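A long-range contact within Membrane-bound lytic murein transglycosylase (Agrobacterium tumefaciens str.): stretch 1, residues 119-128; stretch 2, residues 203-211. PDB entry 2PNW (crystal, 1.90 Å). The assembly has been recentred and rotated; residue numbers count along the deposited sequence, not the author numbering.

Stretch 1 (119-128) PIYRRPPELV
Stretch 2 203-211: RITYAAKAG

Two strand-bearing segments can pack against each other without a single direct hydrogen bond between them, and the pairing of residues 119-128 with 203-211 is a compact example: the one polar link across the contact runs through a water. That water accepts from Arg123 NH1 at 2.9 Å and donates a weak hydrogen bond to Ala207 O at 3.4 Å, bridging a gap in which NH1 of Arg123 and O of Ala207 lie 4.1 Å apart.

The principle illustrated is that an arginine can be held by its own segment and still serve as an apolar surface for another. Stretch 1 is extended through Tyr121, leaves the strand at Arg122 (phi/psi -78/172) and Arg123 (-69/123), and reverses in a type I turn from Pro124 to Leu127. Pro125 (-67/-18) and Glu126 (-89/-3) occupy the central positions, and Leu127 N closes the turn on Pro124 O at 3.1 Å; a strand resumes at Leu127 (-89/94). The Arg123 side chain is fully extended, with chi1 to chi3 all t and chi4 at 158°, and reaches alongside this turn so that NE and NH2 of Arg123 both donate to Leu127 O, at 3.0 and 2.9 Å. This forked grip anchors the guanidinium to Leu127 O. Ala208 CB lies over one of its faces, and the closest approach of the two residues is between Arg123 CD and Ala208 CB, 3.7 Å.

Stretch 2 runs as a strand from Arg203 to Lys209, with a local departure at Ala207 (-114/-41) followed by a nearly flat Ala208 (-166/-179). The register sets Arg123 CA 6.4 Å from Ala208 CA and Leu127 CA 7.3 Å from Ala210 CA. Both Ala207 and Ala208 direct CA-to-CB toward stretch 1, whereas Lys209 and Ala210 direct theirs away and meet Leu127 through backbone carbonyls.

Leu127, with chi1 t and chi2 p, accordingly has mixed surroundings: its CD2 is 3.9 Å from Ala208 CB and 3.6 Å from Lys209 O, while its CD1 is 4.0 Å from Ala210 O. Ala208 CB thus touches both Arg123 and Leu127, a methyl shared by two longer side chains.

A separate apolar contact joins the earlier parts of the two stretches. In Ile120 (chi1 m, chi2 t) and Ile204 (chi1 p, chi2 t) the CA-to-CB bonds point toward the other stretch, and Ile120 CG2 meets Ile204 CD1 at 3.9 Å. The whole contact buries a modest 274 Å², summed over both sides.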

# COMPACT_ATOMS: atom_id res chain seq x y z
N PRO A 119 4.54 -3.17 22.17
CA PRO A 119 3.33 -2.34 22.01
C PRO A 119 3.06 -1.97 20.55
O PRO A 119 3.99 -1.88 19.71
CB PRO A 119 3.65 -1.10 22.83
CG PRO A 119 5.19 -1.02 22.84
CD PRO A 119 5.60 -2.49 22.94
N ILE A 120 1.78 -1.74 20.26
CA ILE A 120 1.33 -1.18 19.01
C ILE A 120 0.71 0.17 19.39
O ILE A 120 -0.15 0.21 20.26
CB ILE A 120 0.25 -2.07 18.36
CG1 ILE A 120 0.82 -3.48 18.15
CG2 ILE A 120 -0.19 -1.46 17.04
CD1 ILE A 120 -0.24 -4.53 17.67
N TYR A 121 1.18 1.26 18.78
CA TYR A 121 0.83 2.60 19.26
C TYR A 121 -0.13 3.35 18.35
O TYR A 121 -0.00 3.28 17.12
CB TYR A 121 2.10 3.45 19.37
CG TYR A 121 3.01 3.10 20.52
CD1 TYR A 121 2.61 3.29 21.86
CD2 TYR A 121 4.30 2.59 20.28
CE1 TYR A 121 3.48 2.98 22.93
CE2 TYR A 121 5.17 2.26 21.35
CZ TYR A 121 4.76 2.48 22.66
OH TYR A 121 5.64 2.17 23.69
N ARG A 122 -1.06 4.10 18.96
CA ARG A 122 -1.85 5.11 18.24
C ARG A 122 -0.98 6.33 18.04
O ARG A 122 0.10 6.44 18.64
CB ARG A 122 -3.04 5.61 19.09
CG ARG A 122 -4.08 4.63 19.50
CD ARG A 122 -5.22 5.42 20.22
NE ARG A 122 -4.98 5.67 21.64
CZ ARG A 122 -4.69 6.85 22.18
NH1 ARG A 122 -4.63 7.94 21.41
NH2 ARG A 122 -4.52 6.96 23.49
N ARG A 123 -1.48 7.29 17.25
CA ARG A 123 -0.71 8.51 17.00
C ARG A 123 -0.61 9.38 18.27
O ARG A 123 -1.64 9.77 18.84
CB ARG A 123 -1.38 9.30 15.88
CG ARG A 123 -0.60 10.54 15.46
CD ARG A 123 -1.44 11.30 14.43
NE ARG A 123 -0.73 12.49 13.97
CZ ARG A 123 -0.98 13.09 12.81
NH1 ARG A 123 -1.93 12.63 11.99
NH2 ARG A 123 -0.26 14.18 12.49
N PRO A 124 0.62 9.70 18.71
CA PRO A 124 0.82 10.61 19.85
C PRO A 124 0.31 12.00 19.50
O PRO A 124 0.48 12.43 18.36
CB PRO A 124 2.35 10.66 20.00
CG PRO A 124 2.84 9.38 19.31
CD PRO A 124 1.91 9.21 18.16
N PRO A 125 -0.26 12.73 20.48
CA PRO A 125 -0.83 14.05 20.17
C PRO A 125 0.24 15.09 19.76
O PRO A 125 -0.10 16.13 19.18
CB PRO A 125 -1.52 14.46 21.49
CG PRO A 125 -0.72 13.70 22.56
CD PRO A 125 -0.36 12.39 21.92
N GLU A 126 1.51 14.82 20.09
CA GLU A 126 2.59 15.75 19.76
C GLU A 126 3.17 15.49 18.37
O GLU A 126 4.07 16.19 17.94
CB GLU A 126 3.71 15.76 20.84
CG GLU A 126 4.62 14.50 20.86
CD GLU A 126 4.06 13.30 21.66
OE1 GLU A 126 2.86 13.28 22.06
OE2 GLU A 126 4.85 12.34 21.90
N LEU A 127 2.67 14.46 17.69
CA LEU A 127 3.15 14.13 16.35
C LEU A 127 2.30 14.92 15.37
O LEU A 127 1.21 14.49 14.96
CB LEU A 127 3.07 12.63 16.05
CG LEU A 127 3.65 12.19 14.68
CD1 LEU A 127 5.18 12.40 14.61
CD2 LEU A 127 3.31 10.72 14.48
N VAL A 128 2.80 16.10 15.00
CA VAL A 128 2.03 17.04 14.19
C VAL A 128 2.40 16.94 12.72
O VAL A 128 3.55 16.62 12.37
CB VAL A 128 2.20 18.49 14.70
CG1 VAL A 128 1.63 18.61 16.11
CG2 VAL A 128 3.73 18.93 14.64
N ARG A 203 -9.30 -4.32 13.64
CA ARG A 203 -8.50 -4.00 12.46
C ARG A 203 -7.77 -2.69 12.73
O ARG A 203 -8.36 -1.78 13.31
CB ARG A 203 -9.41 -3.83 11.25
CG ARG A 203 -9.62 -5.11 10.46
CD ARG A 203 -9.95 -4.62 9.09
NE ARG A 203 -9.61 -5.51 8.01
CZ ARG A 203 -10.50 -6.10 7.25
NH1 ARG A 203 -11.80 -5.94 7.49
NH2 ARG A 203 -10.08 -6.87 6.26
N ILE A 204 -6.50 -2.60 12.31
CA ILE A 204 -5.75 -1.34 12.45
C ILE A 204 -5.21 -0.98 11.07
O ILE A 204 -4.97 -1.86 10.24
CB ILE A 204 -4.61 -1.43 13.50
CG1 ILE A 204 -3.59 -2.53 13.09
CG2 ILE A 204 -5.20 -1.65 14.93
CD1 ILE A 204 -2.27 -2.61 14.01
N THR A 205 -5.00 0.31 10.84
CA THR A 205 -4.46 0.77 9.57
C THR A 205 -3.63 2.03 9.83
O THR A 205 -3.78 2.69 10.86
CB THR A 205 -5.63 1.07 8.56
OG1 THR A 205 -5.09 1.29 7.26
CG2 THR A 205 -6.43 2.27 9.02
N TYR A 206 -2.74 2.33 8.88
CA TYR A 206 -1.84 3.48 8.98
C TYR A 206 -2.62 4.76 9.38
O TYR A 206 -3.65 5.08 8.76
CB TYR A 206 -1.17 3.68 7.61
CG TYR A 206 -0.39 4.97 7.49
CD1 TYR A 206 0.98 5.00 7.76
CD2 TYR A 206 -1.02 6.16 7.12
CE1 TYR A 206 1.70 6.22 7.66
CE2 TYR A 206 -0.30 7.38 7.01
CZ TYR A 206 1.05 7.39 7.28
OH TYR A 206 1.76 8.57 7.18
N ALA A 207 -2.11 5.47 10.39
CA ALA A 207 -2.61 6.81 10.73
C ALA A 207 -1.59 7.91 10.50
O ALA A 207 -1.97 9.01 10.07
CB ALA A 207 -3.05 6.84 12.21
N ALA A 208 -0.33 7.64 10.85
CA ALA A 208 0.74 8.63 10.74
C ALA A 208 2.06 7.88 10.88
O ALA A 208 2.06 6.66 11.03
CB ALA A 208 0.61 9.70 11.85
N LYS A 209 3.17 8.62 10.83
CA LYS A 209 4.48 8.01 11.00
C LYS A 209 5.44 9.02 11.62
O LYS A 209 5.23 10.22 11.53
CB LYS A 209 5.02 7.47 9.66
CG LYS A 209 5.18 8.56 8.56
CD LYS A 209 5.55 7.94 7.20
CE LYS A 209 5.61 9.05 6.16
NZ LYS A 209 6.21 8.54 4.88
N ALA A 210 6.51 8.52 12.22
CA ALA A 210 7.52 9.37 12.85
C ALA A 210 8.07 10.47 11.92
O ALA A 210 8.42 11.54 12.39
CB ALA A 210 8.66 8.48 13.42
N GLY A 211 8.17 10.18 10.63
CA GLY A 211 8.58 11.18 9.60
C GLY A 211 9.80 10.74 8.80
O GLY A 211 10.00 11.16 7.63
O HOH W 1 -4.01 10.61 12.24